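Local coordinates for unknown protein (Galdieria sulphuraria, PDB 2NYI) that is of unknown function but carries tandem ACT domains, a fold that in many relatives binds small regulatory ligands such as amino acids, at residues 4-18 and 65-79. Residues are numbered along the deposited sequence; the frame is centred on the assembly and turned at random. Where two conformers were deposited one is given.
Sequences QSFVVSVAGSDRVGI and LESALPGFQISTRRA
Val-7, Ser-9 and Ala-11 each exchange a pair of backbone hydrogen bonds with Arg-77, Ser-75 and Gln-73, respectively, joining strand 4-13 antiparallel to strand 73-78. Ala-79 N adds a bond to Ser-5 O (2.8 Å). This pairs the first and last strands of the βαββαβ ACT fold, and strand 44-53 takes the far side of 4-13.

On the helix-covered face the contacts are mostly apolar, though Thr-76 OG1, beside Val-8, bonds Gln-62. Val-8 CG1 meets Leu-65 CD1 tip to tip at 3.5 Å, and Val-10 CG1 lies 4.0 Å from Leu-69 CD1. The Phe-72 ring closes this end: Ile-18 CD1 touches its edge at Phe-72 CZ (3.5 Å), while Gly-12 CA sits 3.6 Å from Phe-72 CD1. An alanine in place of Phe-72 would probably open a gap between Val-10 and Ile-18.

Polar side chains work at the other end and on the opposite face. In the conformer modelled here, one of two, Arg-78 folds back, bringing CD over the Phe-6 ring, 3.4 Å from Phe-6 CE1, and NH2 across to donate to Gln-4 OE1 (2.6 Å, 157°). Val-7 CG2 covers one face of the Arg-77 guanidinium, whose NE forms a salt bridge with Asp-44 and NH2 a hydrogen bond to Gly-42 O, both of the second subunit; Ser-9 OG bonds the same carboxylate. A water links Val-7 O to Ser-75 OG.

Largely apolar packing thus seals the sheet against its helices, while Arg-77 and Ser-9 on the other face make polar links to the second subunit.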
loop_
_atom_site.group_PDB
_atom_site.type_symbol
_atom_site.label_atom_id
_atom_site.label_comp_id
_atom_site.label_asym_id
_atom_site.label_seq_id
_atom_site.Cartn_x
_atom_site.Cartn_y
_atom_site.Cartn_z
ATOM N N GLN A 4 -16.481 10.092 15.378
ATOM C CA GLN A 4 -15.643 8.979 15.807
ATOM C C GLN A 4 -14.814 8.521 14.620
ATOM O O GLN A 4 -15.254 8.661 13.482
ATOM C CB GLN A 4 -16.498 7.815 16.295
ATOM C CG GLN A 4 -17.518 8.181 17.372
ATOM C CD GLN A 4 -16.897 8.525 18.713
ATOM O OE1 GLN A 4 -15.740 8.199 18.982
ATOM N NE2 GLN A 4 -17.677 9.181 19.570
ATOM N N SER A 5 -13.637 7.968 14.898
ATOM C CA SER A 5 -12.746 7.451 13.843
ATOM C C SER A 5 -12.750 5.919 13.766
ATOM O O SER A 5 -12.737 5.233 14.794
ATOM C CB SER A 5 -11.321 7.960 14.055
ATOM O OG SER A 5 -10.442 7.392 13.078
ATOM N N PHE A 6 -12.760 5.389 12.542
ATOM C CA PHE A 6 -12.802 3.949 12.319
ATOM C C PHE A 6 -11.690 3.584 11.339
ATOM O O PHE A 6 -11.315 4.401 10.491
ATOM C CB PHE A 6 -14.163 3.528 11.737
ATOM C CG PHE A 6 -15.322 3.835 12.646
ATOM C CD1 PHE A 6 -15.733 2.920 13.592
ATOM C CD2 PHE A 6 -15.956 5.085 12.584
ATOM C CE1 PHE A 6 -16.808 3.226 14.469
ATOM C CE2 PHE A 6 -17.020 5.394 13.449
ATOM C CZ PHE A 6 -17.444 4.462 14.378
ATOM N N VAL A 7 -11.152 2.374 11.477
ATOM C CA VAL A 7 -10.143 1.851 10.555
ATOM C C VAL A 7 -10.811 0.766 9.737
ATOM O O VAL A 7 -11.411 -0.170 10.281
ATOM C CB VAL A 7 -8.903 1.273 11.277
ATOM C CG1 VAL A 7 -7.768 1.059 10.279
ATOM C CG2 VAL A 7 -8.456 2.217 12.401
ATOM N N VAL A 8 -10.731 0.932 8.423
ATOM C CA VAL A 8 -11.360 0.047 7.463
ATOM C C VAL A 8 -10.272 -0.572 6.580
ATOM O O VAL A 8 -9.389 0.146 6.097
ATOM C CB VAL A 8 -12.359 0.857 6.563
ATOM C CG1 VAL A 8 -12.935 -0.014 5.449
ATOM C CG2 VAL A 8 -13.466 1.457 7.414
ATOM N N SER A 9 -10.325 -1.892 6.416
ATOM C CA SER A 9 -9.448 -2.617 5.487
ATOM C C SER A 9 -10.299 -3.258 4.406
ATOM O O SER A 9 -11.354 -3.834 4.703
ATOM C CB SER A 9 -8.672 -3.717 6.231
ATOM O OG SER A 9 -7.612 -3.158 7.001
ATOM N N VAL A 10 -9.841 -3.164 3.159
ATOM C CA VAL A 10 -10.547 -3.734 2.010
ATOM C C VAL A 10 -9.510 -4.517 1.211
ATOM O O VAL A 10 -8.417 -3.993 0.913
ATOM C CB VAL A 10 -11.145 -2.612 1.111
ATOM C CG1 VAL A 10 -11.838 -3.193 -0.164
ATOM C CG2 VAL A 10 -12.098 -1.713 1.899
ATOM N N ALA A 11 -9.851 -5.741 0.839
ATOM C CA ALA A 11 -8.992 -6.530 -0.037
ATOM C C ALA A 11 -9.830 -7.364 -0.993
ATOM O O ALA A 11 -10.903 -7.879 -0.629
ATOM C CB ALA A 11 -8.084 -7.446 0.805
ATOM N N GLY A 12 -9.343 -7.491 -2.219
ATOM C CA GLY A 12 -10.024 -8.289 -3.240
ATOM C C GLY A 12 -9.267 -8.248 -4.548
ATOM O O GLY A 12 -8.143 -7.734 -4.614
ATOM N N SER A 13 -9.856 -8.830 -5.584
ATOM C CA SER A 13 -9.241 -8.793 -6.913
ATOM C C SER A 13 -9.404 -7.413 -7.515
ATOM O O SER A 13 -10.479 -6.798 -7.432
ATOM C CB SER A 13 -9.866 -9.840 -7.842
ATOM O OG SER A 13 -9.770 -11.118 -7.242
ATOM N N ASP A 14 -8.333 -6.924 -8.126
ATOM C CA ASP A 14 -8.319 -5.588 -8.714
ATOM C C ASP A 14 -9.241 -5.463 -9.928
ATOM O O ASP A 14 -9.389 -6.396 -10.756
ATOM C CB ASP A 14 -6.894 -5.182 -9.085
ATOM C CG ASP A 14 -6.769 -3.697 -9.390
ATOM O OD1 ASP A 14 -7.473 -2.888 -8.740
ATOM O OD2 ASP A 14 -5.968 -3.335 -10.272
ATOM N N ARG A 15 -9.846 -4.286 -10.033
ATOM C CA ARG A 15 -10.647 -3.919 -11.205
ATOM C C ARG A 15 -10.789 -2.401 -11.186
ATOM O O ARG A 15 -10.562 -1.763 -10.161
ATOM C CB ARG A 15 -12.018 -4.597 -11.161
ATOM C CG ARG A 15 -12.869 -4.216 -9.948
ATOM C CD ARG A 15 -14.345 -4.349 -10.203
ATOM N NE ARG A 15 -15.139 -4.145 -8.986
ATOM C CZ ARG A 15 -15.592 -2.976 -8.542
ATOM N NH1 ARG A 15 -15.350 -1.851 -9.199
ATOM N NH2 ARG A 15 -16.309 -2.944 -7.415
ATOM N N VAL A 16 -11.173 -1.821 -12.324
ATOM C CA VAL A 16 -11.408 -0.391 -12.379
ATOM C C VAL A 16 -12.608 -0.074 -11.477
ATOM O O VAL A 16 -13.578 -0.847 -11.428
ATOM C CB VAL A 16 -11.642 0.082 -13.838
ATOM C CG1 VAL A 16 -12.188 1.503 -13.874
ATOM C CG2 VAL A 16 -10.332 0.002 -14.630
ATOM N N GLY A 17 -12.518 1.028 -10.740
ATOM C CA GLY A 17 -13.680 1.552 -10.027
ATOM C C GLY A 17 -13.828 1.153 -8.579
ATOM O O GLY A 17 -14.840 1.470 -7.966
ATOM N N ILE A 18 -12.859 0.428 -8.030
ATOM C CA ILE A 18 -12.958 0.017 -6.603
ATOM C C ILE A 18 -12.932 1.229 -5.669
ATOM O O ILE A 18 -13.847 1.411 -4.838
ATOM C CB ILE A 18 -11.856 -0.995 -6.189
ATOM C CG1 ILE A 18 -11.957 -2.256 -7.030
ATOM C CG2 ILE A 18 -11.983 -1.367 -4.635
ATOM C CD1 ILE A 18 -10.706 -3.159 -6.913
ATOM N N LEU A 65 -20.323 -0.567 2.709
ATOM C CA LEU A 65 -19.189 -1.045 1.906
ATOM C C LEU A 65 -19.431 -2.450 1.360
ATOM O O LEU A 65 -19.092 -2.731 0.205
ATOM C CB LEU A 65 -17.898 -0.978 2.728
ATOM C CG LEU A 65 -17.400 0.441 3.053
ATOM C CD1 LEU A 65 -16.059 0.322 3.804
ATOM C CD2 LEU A 65 -17.256 1.349 1.800
ATOM N N GLU A 66 -20.016 -3.338 2.166
ATOM C CA GLU A 66 -20.371 -4.659 1.675
ATOM C C GLU A 66 -21.356 -4.589 0.498
ATOM O O GLU A 66 -21.245 -5.388 -0.442
ATOM C CB GLU A 66 -20.920 -5.533 2.796
ATOM C CG GLU A 66 -19.884 -5.975 3.826
ATOM C CD GLU A 66 -20.461 -6.972 4.833
ATOM O OE1 GLU A 66 -21.517 -7.572 4.542
ATOM O OE2 GLU A 66 -19.866 -7.170 5.907
ATOM N N SER A 67 -22.281 -3.623 0.529
ATOM C CA SER A 67 -23.239 -3.421 -0.574
ATOM C C SER A 67 -22.546 -2.905 -1.838
ATOM O O SER A 67 -22.840 -3.378 -2.941
ATOM C CB SER A 67 -24.373 -2.460 -0.161
ATOM O OG SER A 67 -25.235 -2.165 -1.267
ATOM N N ALA A 68 -21.629 -1.950 -1.665
ATOM C CA ALA A 68 -20.916 -1.294 -2.770
ATOM C C ALA A 68 -19.837 -2.187 -3.396
ATOM O O ALA A 68 -19.531 -2.051 -4.583
ATOM C CB ALA A 68 -20.279 0.016 -2.293
ATOM N N LEU A 69 -19.289 -3.093 -2.588
ATOM C CA LEU A 69 -18.117 -3.917 -2.961
ATOM C C LEU A 69 -18.387 -5.389 -2.661
ATOM O O LEU A 69 -17.687 -6.014 -1.855
ATOM C CB LEU A 69 -16.860 -3.444 -2.204
ATOM C CG LEU A 69 -16.382 -2.014 -2.480
ATOM C CD1 LEU A 69 -15.223 -1.646 -1.550
ATOM C CD2 LEU A 69 -16.004 -1.825 -3.942
ATOM N N PRO A 70 -19.406 -5.965 -3.319
ATOM C CA PRO A 70 -19.724 -7.361 -3.016
ATOM C C PRO A 70 -18.546 -8.275 -3.383
ATOM O O PRO A 70 -17.824 -7.994 -4.330
ATOM C CB PRO A 70 -20.968 -7.645 -3.882
ATOM C CG PRO A 70 -20.985 -6.599 -4.915
ATOM C CD PRO A 70 -20.301 -5.390 -4.343
ATOM N N GLY A 71 -18.307 -9.315 -2.593
ATOM C CA GLY A 71 -17.149 -10.176 -2.854
ATOM C C GLY A 71 -15.842 -9.762 -2.180
ATOM O O GLY A 71 -14.977 -10.621 -1.948
ATOM N N PHE A 72 -15.691 -8.469 -1.868
ATOM C CA PHE A 72 -14.476 -7.950 -1.220
ATOM C C PHE A 72 -14.423 -8.340 0.241
ATOM O O PHE A 72 -15.462 -8.518 0.886
ATOM C CB PHE A 72 -14.346 -6.431 -1.397
ATOM C CG PHE A 72 -13.862 -6.040 -2.759
ATOM C CD1 PHE A 72 -12.532 -5.703 -2.959
ATOM C CD2 PHE A 72 -14.721 -6.066 -3.849
ATOM C CE1 PHE A 72 -12.067 -5.368 -4.233
ATOM C CE2 PHE A 72 -14.275 -5.724 -5.133
ATOM C CZ PHE A 72 -12.934 -5.398 -5.327
ATOM N N GLN A 73 -13.210 -8.535 0.737
ATOM C CA GLN A 73 -12.963 -8.809 2.145
ATOM C C GLN A 73 -12.820 -7.452 2.838
ATOM O O GLN A 73 -11.857 -6.715 2.579
ATOM C CB GLN A 73 -11.664 -9.621 2.256
ATOM C CG GLN A 73 -11.067 -9.781 3.640
ATOM C CD GLN A 73 -9.720 -10.520 3.591
ATOM O OE1 GLN A 73 -9.693 -11.734 3.371
ATOM N NE2 GLN A 73 -8.602 -9.786 3.791
ATOM N N ILE A 74 -13.777 -7.136 3.717
ATOM C CA ILE A 74 -13.886 -5.814 4.329
ATOM C C ILE A 74 -13.993 -5.962 5.848
ATOM O O ILE A 74 -14.753 -6.811 6.335
ATOM C CB ILE A 74 -15.139 -5.052 3.818
ATOM C CG1 ILE A 74 -15.068 -4.819 2.302
ATOM C CG2 ILE A 74 -15.330 -3.696 4.556
ATOM C CD1 ILE A 74 -16.418 -4.491 1.694
ATOM N N SER A 75 -13.260 -5.131 6.583
ATOM C CA SER A 75 -13.424 -5.087 8.050
ATOM C C SER A 75 -13.434 -3.638 8.505
ATOM O O SER A 75 -12.829 -2.779 7.863
ATOM C CB SER A 75 -12.337 -5.893 8.771
ATOM O OG SER A 75 -11.056 -5.302 8.604
ATOM N N THR A 76 -14.163 -3.375 9.587
ATOM C CA THR A 76 -14.292 -2.038 10.144
ATOM C C THR A 76 -14.152 -2.206 11.658
ATOM O O THR A 76 -14.822 -3.063 12.241
ATOM C CB THR A 76 -15.707 -1.424 9.826
ATOM O OG1 THR A 76 -15.923 -1.380 8.410
ATOM C CG2 THR A 76 -15.840 0.003 10.379
ATOM N N ARG A 77 -13.313 -1.386 12.289
ATOM C CA ARG A 77 -13.192 -1.383 13.745
ATOM C C ARG A 77 -12.979 0.043 14.209
ATOM O O ARG A 77 -12.563 0.895 13.419
ATOM C CB ARG A 77 -12.029 -2.250 14.223
ATOM C CG ARG A 77 -10.662 -1.777 13.758
ATOM C CD ARG A 77 -9.533 -2.565 14.380
ATOM N NE ARG A 77 -8.243 -2.121 13.851
ATOM C CZ ARG A 77 -7.510 -1.124 14.359
ATOM N NH1 ARG A 77 -7.910 -0.437 15.429
ATOM N NH2 ARG A 77 -6.356 -0.814 13.796
ATOM N N ARG A 78 -13.293 0.309 15.477
ATOM C CA ARG A 78 -13.018 1.612 16.068
ATOM C C ARG A 78 -11.515 1.861 15.967
ATOM O O ARG A 78 -10.708 0.917 16.045
ATOM C CB ARG A 78 -13.471 1.657 17.540
ATOM C CG ARG A 78 -14.451 2.790 17.922
ATOM C CD ARG A 78 -14.544 3.888 16.875
ATOM N NE ARG A 78 -14.525 5.251 17.402
ATOM C CZ ARG A 78 -13.427 5.903 17.783
ATOM N NH1 ARG A 78 -12.242 5.315 17.738
ATOM N NH2 ARG A 78 -13.513 7.149 18.229
ATOM N N ALA A 79 -11.142 3.123 15.768
ATOM C CA ALA A 79 -9.741 3.527 15.767
ATOM C C ALA A 79 -9.129 3.293 17.142
ATOM O O ALA A 79 -9.811 3.416 18.166
ATOM C CB ALA A 79 -9.596 4.989 15.374
HETATM O O HOH W 1 -10.314 -2.864 10.204
HETATM O O HOH W 2 -17.582 -5.519 -6.435
#